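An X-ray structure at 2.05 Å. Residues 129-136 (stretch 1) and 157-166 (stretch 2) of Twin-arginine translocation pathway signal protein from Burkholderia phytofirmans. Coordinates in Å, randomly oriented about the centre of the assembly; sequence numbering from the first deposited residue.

Stretch 1 129-136: LFKSMGGK
Stretch 2 157-166: GLDAALKKFP

Two helix ends meet here mainly through side chains, with the backbone of Gly135 joining in and no hydrogen bond crossing between them. Both helices begin earlier in the chain; the first runs through Ser132 and the second through Lys163, and each then unwinds into a short tail. The closest backbone register lies in those tails, where the CA atoms of Gly135 and Phe165 are 6.4 Å apart. Together the stretches bury 327 Å², and two phenylalanines, one from each, account for most of it.

Phe130 sits in the last helical turn of stretch 1 (phi/psi -68/-31), its CA-to-CB bond toward stretch 2. Chi1 is m at -58° and chi2 is -27°, which lays the ring back along its own helix, toward the start of it, with its tip against the neighbouring helix. Three residues of that helix receive it: CE2 lies 3.5 Å from Ala161 CB, and CZ lies 3.5 Å from Leu162 CD2 and 4.0 Å from Leu158 CD1. Ala161 points toward stretch 1, and its short methyl lets the ring come close to the helix. Both leucines start sideways yet bring their ends nearer, by different routes: Leu158 is t, p (171°, 60°), whereas Leu162 is m, t (-71°, 167°). All three contacts approach the Phe130 ring obliquely.

Phe165 answers from beyond the end of the second helix. Its backbone is extended (-137/79), following Lys164 at -95/1, and Phe165 N still bonds back to Leu162 O at 2.9 Å. Its CA-to-CB bond points toward stretch 1, with chi1 m at -78° and chi2 -105°. This orientation presents one ring face to Phe130 CB, which stands 3.8 Å from the ring centroid and 22° off the normal, a CH-pi contact; the nearest atom pair is Phe130 CB to Phe165 CD1, 3.6 Å. The two rings themselves form an oblique pair, centroids 5.3 Å apart and planes at 57°. Phe130 thus uses its CB against one aromatic face while its ring tip reaches the aliphatic group.

The edge of Phe165 is occupied as well. Lys131, m, m, t, p (-60°, -54°, -165°, 72°), has its CA-to-CB bond sideways to stretch 2 and brings CE to 3.5 Å from Phe165 CZ, so the aliphatic part of an exposed lysine packs near the plane of the ring. Gly135 CA is 4.0 Å from Phe165 CD1, also at the edge.

The tail of stretch 1 is shaped by a Schellman motif and a type I' turn from Met133, a selenomethionine, to Lys136. Gly134 N bonds to Lys131 O at 2.8 Å and Gly135 N to Phe130 O at 2.7 Å. Gly134 (79/15) and Gly135 (73/7) both have positive phi; a CB on Gly134 would be jammed against the preceding carbonyl. Lys136 returns to an extended backbone (-139/145) and points away. The rule to extract is economical: an aromatic side chain from each helix end, with small and branched aliphatic neighbours, and a glycine turn bringing backbone to the ring edge.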

ATOM      1  N   LEU A 129       2.138  -3.078 -19.395  1.00 24.51           N
ATOM      2  CA  LEU A 129       3.552  -2.943 -19.700  1.00 25.31           C
ATOM      3  C   LEU A 129       3.940  -3.802 -20.907  1.00 25.71           C
ATOM      4  O   LEU A 129       4.635  -3.343 -21.816  1.00 25.34           O
ATOM      5  CB  LEU A 129       4.387  -3.350 -18.485  1.00 23.37           C
ATOM      6  CG  LEU A 129       5.900  -3.399 -18.692  1.00 21.23           C
ATOM      7  CD1 LEU A 129       6.434  -1.985 -18.894  1.00 20.60           C
ATOM      8  CD2 LEU A 129       6.575  -4.055 -17.496  1.00 21.46           C
ATOM      9  N   PHE A 130       3.475  -5.047 -20.928  1.00 26.86           N
ATOM     10  CA  PHE A 130       3.804  -5.932 -22.032  1.00 27.16           C
ATOM     11  C   PHE A 130       3.160  -5.478 -23.331  1.00 28.64           C
ATOM     12  O   PHE A 130       3.705  -5.710 -24.407  1.00 28.80           O
ATOM     13  CB  PHE A 130       3.384  -7.368 -21.714  1.00 28.54           C
ATOM     14  CG  PHE A 130       4.010  -7.922 -20.462  1.00 26.57           C
ATOM     15  CD1 PHE A 130       5.249  -7.449 -20.004  1.00 25.63           C
ATOM     16  CD2 PHE A 130       3.374  -8.933 -19.745  1.00 25.71           C
ATOM     17  CE1 PHE A 130       5.835  -7.980 -18.849  1.00 24.53           C
ATOM     18  CE2 PHE A 130       3.956  -9.470 -18.587  1.00 25.50           C
ATOM     19  CZ  PHE A 130       5.190  -8.990 -18.141  1.00 24.60           C
ATOM     20  N   LYS A 131       1.997  -4.841 -23.246  1.00 30.00           N
ATOM     21  CA  LYS A 131       1.352  -4.364 -24.460  1.00 31.86           C
ATOM     22  C   LYS A 131       2.269  -3.293 -25.037  1.00 32.12           C
ATOM     23  O   LYS A 131       2.576  -3.295 -26.232  1.00 33.75           O
ATOM     24  CB  LYS A 131      -0.017  -3.743 -24.164  1.00 32.57           C
ATOM     25  CG  LYS A 131      -1.036  -4.672 -23.520  1.00 35.00           C
ATOM     26  CD  LYS A 131      -1.233  -5.943 -24.328  1.00 37.34           C
ATOM     27  CE  LYS A 131      -2.499  -6.688 -23.908  1.00 37.14           C
ATOM     28  NZ  LYS A 131      -3.725  -5.968 -24.358  1.00 38.73           N
ATOM     29  N   SER A 132       2.714  -2.386 -24.176  1.00 31.43           N
ATOM     30  CA  SER A 132       3.590  -1.304 -24.602  1.00 31.90           C
ATOM     31  C   SER A 132       4.836  -1.818 -25.293  1.00 32.18           C
ATOM     32  O   SER A 132       5.384  -1.147 -26.166  1.00 34.35           O
ATOM     33  CB  SER A 132       4.006  -0.449 -23.405  1.00 31.83           C
ATOM     34  OG  SER A 132       2.903   0.261 -22.881  1.00 33.02           O
HETATM   35  N   MSE A 133       5.289  -3.001 -24.896  1.00 31.35           N
HETATM   36  CA  MSE A 133       6.492  -3.599 -25.471  1.00 29.99           C
HETATM   37  C   MSE A 133       6.199  -4.368 -26.761  1.00 30.03           C
HETATM   38  O   MSE A 133       7.106  -4.935 -27.367  1.00 31.96           O
HETATM   39  CB  MSE A 133       7.127  -4.559 -24.459  1.00 27.61           C
HETATM   40  CG  MSE A 133       7.692  -3.912 -23.203  1.00 24.25           C
HETATM   41 SE   MSE A 133       8.006  -5.150 -21.917  1.00 20.99          SE
HETATM   42  CE  MSE A 133       8.092  -4.214 -20.578  1.00 25.05           C
ATOM     43  N   GLY A 134       4.941  -4.383 -27.182  1.00 30.28           N
ATOM     44  CA  GLY A 134       4.588  -5.128 -28.378  1.00 30.43           C
ATOM     45  C   GLY A 134       4.473  -6.601 -28.016  1.00 30.92           C
ATOM     46  O   GLY A 134       4.478  -7.472 -28.885  1.00 30.61           O
ATOM     47  N   GLY A 135       4.394  -6.874 -26.716  1.00 31.00           N
ATOM     48  CA  GLY A 135       4.260  -8.238 -26.234  1.00 30.89           C
ATOM     49  C   GLY A 135       5.500  -9.102 -26.333  1.00 31.51           C
ATOM     50  O   GLY A 135       5.453 -10.299 -26.051  1.00 32.58           O
ATOM     51  N   LYS A 136       6.619  -8.499 -26.711  1.00 32.31           N
ATOM     52  CA  LYS A 136       7.870  -9.232 -26.870  1.00 32.89           C
ATOM     53  C   LYS A 136       9.005  -8.380 -26.309  1.00 32.35           C
ATOM     54  O   LYS A 136       8.976  -7.151 -26.422  1.00 32.31           O
ATOM     55  CB  LYS A 136       8.103  -9.490 -28.366  1.00 35.76           C
ATOM     56  CG  LYS A 136       9.289 -10.378 -28.704  1.00 38.46           C
ATOM     57  CD  LYS A 136       9.429 -10.544 -30.231  1.00 40.40           C
ATOM     58  CE  LYS A 136       9.860  -9.236 -30.923  1.00 41.60           C
ATOM     59  NZ  LYS A 136      11.307  -8.896 -30.679  1.00 42.05           N
ATOM     60  N   GLY A 157       0.847 -11.509  -9.485  1.00 26.04           N
ATOM     61  CA  GLY A 157       0.141 -10.922 -10.606  1.00 24.43           C
ATOM     62  C   GLY A 157       1.071 -10.798 -11.803  1.00 25.50           C
ATOM     63  O   GLY A 157       0.647 -11.000 -12.945  1.00 24.96           O
ATOM     64  N   LEU A 158       2.338 -10.462 -11.543  1.00 26.16           N
ATOM     65  CA  LEU A 158       3.338 -10.315 -12.601  1.00 25.88           C
ATOM     66  C   LEU A 158       3.548 -11.660 -13.278  1.00 27.57           C
ATOM     67  O   LEU A 158       3.386 -11.786 -14.491  1.00 28.30           O
ATOM     68  CB  LEU A 158       4.676  -9.833 -12.027  1.00 25.05           C
ATOM     69  CG  LEU A 158       5.894  -9.825 -12.970  1.00 24.01           C
ATOM     70  CD1 LEU A 158       5.623  -8.908 -14.160  1.00 23.11           C
ATOM     71  CD2 LEU A 158       7.139  -9.352 -12.216  1.00 22.17           C
ATOM     72  N   ASP A 159       3.897 -12.667 -12.483  1.00 27.58           N
ATOM     73  CA  ASP A 159       4.138 -14.011 -13.003  1.00 29.41           C
ATOM     74  C   ASP A 159       2.988 -14.549 -13.847  1.00 29.45           C
ATOM     75  O   ASP A 159       3.199 -15.406 -14.711  1.00 31.56           O
ATOM     76  CB  ASP A 159       4.413 -14.995 -11.857  1.00 28.24           C
ATOM     77  CG  ASP A 159       5.672 -14.655 -11.075  1.00 29.30           C
ATOM     78  OD1 ASP A 159       6.565 -13.979 -11.629  1.00 29.42           O
ATOM     79  OD2 ASP A 159       5.779 -15.085  -9.905  1.00 26.84           O
ATOM     80  N   ALA A 160       1.774 -14.070 -13.590  1.00 29.95           N
ATOM     81  CA  ALA A 160       0.603 -14.518 -14.341  1.00 29.45           C
ATOM     82  C   ALA A 160       0.509 -13.807 -15.692  1.00 30.65           C
ATOM     83  O   ALA A 160       0.063 -14.387 -16.691  1.00 30.91           O
ATOM     84  CB  ALA A 160      -0.665 -14.264 -13.533  1.00 30.47           C
ATOM     85  N   ALA A 161       0.919 -12.544 -15.720  1.00 30.20           N
ATOM     86  CA  ALA A 161       0.881 -11.784 -16.956  1.00 29.23           C
ATOM     87  C   ALA A 161       1.925 -12.389 -17.896  1.00 28.91           C
ATOM     88  O   ALA A 161       1.734 -12.438 -19.110  1.00 29.46           O
ATOM     89  CB  ALA A 161       1.186 -10.325 -16.672  1.00 28.95           C
ATOM     90  N   LEU A 162       3.025 -12.854 -17.317  1.00 27.68           N
ATOM     91  CA  LEU A 162       4.102 -13.471 -18.080  1.00 27.87           C
ATOM     92  C   LEU A 162       3.608 -14.755 -18.745  1.00 29.10           C
ATOM     93  O   LEU A 162       3.890 -15.002 -19.919  1.00 29.28           O
ATOM     94  CB  LEU A 162       5.285 -13.788 -17.161  1.00 25.64           C
ATOM     95  CG  LEU A 162       6.101 -12.600 -16.631  1.00 22.69           C
ATOM     96  CD1 LEU A 162       7.015 -13.048 -15.502  1.00 19.15           C
ATOM     97  CD2 LEU A 162       6.913 -12.004 -17.757  1.00 21.65           C
ATOM     98  N   LYS A 163       2.857 -15.558 -17.997  1.00 30.34           N
ATOM     99  CA  LYS A 163       2.333 -16.811 -18.520  1.00 32.22           C
ATOM    100  C   LYS A 163       1.423 -16.557 -19.711  1.00 33.51           C
ATOM    101  O   LYS A 163       1.275 -17.410 -20.592  1.00 34.63           O
ATOM    102  CB  LYS A 163       1.560 -17.559 -17.431  1.00 32.66           C
ATOM    103  CG  LYS A 163       1.114 -18.958 -17.832  1.00 34.85           C
ATOM    104  CD  LYS A 163      -0.362 -19.209 -17.496  1.00 36.66           C
ATOM    105  CE  LYS A 163      -1.279 -18.381 -18.393  1.00 38.07           C
ATOM    106  NZ  LYS A 163      -2.750 -18.645 -18.166  1.00 36.81           N
ATOM    107  N   LYS A 164       0.823 -15.373 -19.752  1.00 34.04           N
ATOM    108  CA  LYS A 164      -0.088 -15.041 -20.834  1.00 34.69           C
ATOM    109  C   LYS A 164       0.607 -14.279 -21.965  1.00 34.86           C
ATOM    110  O   LYS A 164      -0.021 -13.894 -22.953  1.00 35.92           O
ATOM    111  CB  LYS A 164      -1.262 -14.232 -20.280  1.00 36.08           C
ATOM    112  CG  LYS A 164      -2.476 -14.222 -21.189  1.00 38.68           C
ATOM    113  CD  LYS A 164      -3.028 -15.645 -21.395  1.00 40.92           C
ATOM    114  CE  LYS A 164      -4.177 -15.647 -22.406  1.00 40.27           C
ATOM    115  NZ  LYS A 164      -4.909 -16.948 -22.395  1.00 41.13           N
ATOM    116  N   PHE A 165       1.909 -14.063 -21.809  1.00 34.66           N
ATOM    117  CA  PHE A 165       2.723 -13.374 -22.811  1.00 34.01           C
ATOM    118  C   PHE A 165       4.015 -14.149 -22.914  1.00 35.29           C
ATOM    119  O   PHE A 165       5.031 -13.750 -22.333  1.00 36.09           O
ATOM    120  CB  PHE A 165       3.053 -11.952 -22.369  1.00 31.82           C
ATOM    121  CG  PHE A 165       1.923 -10.982 -22.546  1.00 30.31           C
ATOM    122  CD1 PHE A 165       1.947 -10.054 -23.585  1.00 29.68           C
ATOM    123  CD2 PHE A 165       0.846 -10.975 -21.667  1.00 29.00           C
ATOM    124  CE1 PHE A 165       0.914  -9.128 -23.748  1.00 28.55           C
ATOM    125  CE2 PHE A 165      -0.192 -10.059 -21.816  1.00 28.22           C
ATOM    126  CZ  PHE A 165      -0.157  -9.134 -22.860  1.00 28.95           C
ATOM    127  N   PRO A 166       3.999 -15.282 -23.632  1.00 35.64           N
ATOM    128  CA  PRO A 166       5.231 -16.064 -23.752  1.00 35.56           C
ATOM    129  C   PRO A 166       6.318 -15.351 -24.542  1.00 35.21           C
ATOM    130  O   PRO A 166       7.477 -15.777 -24.548  1.00 35.17           O
ATOM    131  CB  PRO A 166       4.761 -17.363 -24.413  1.00 36.14           C
ATOM    132  CG  PRO A 166       3.537 -16.947 -25.177  1.00 36.59           C
ATOM    133  CD  PRO A 166       2.855 -16.002 -24.221  1.00 36.35           C
TER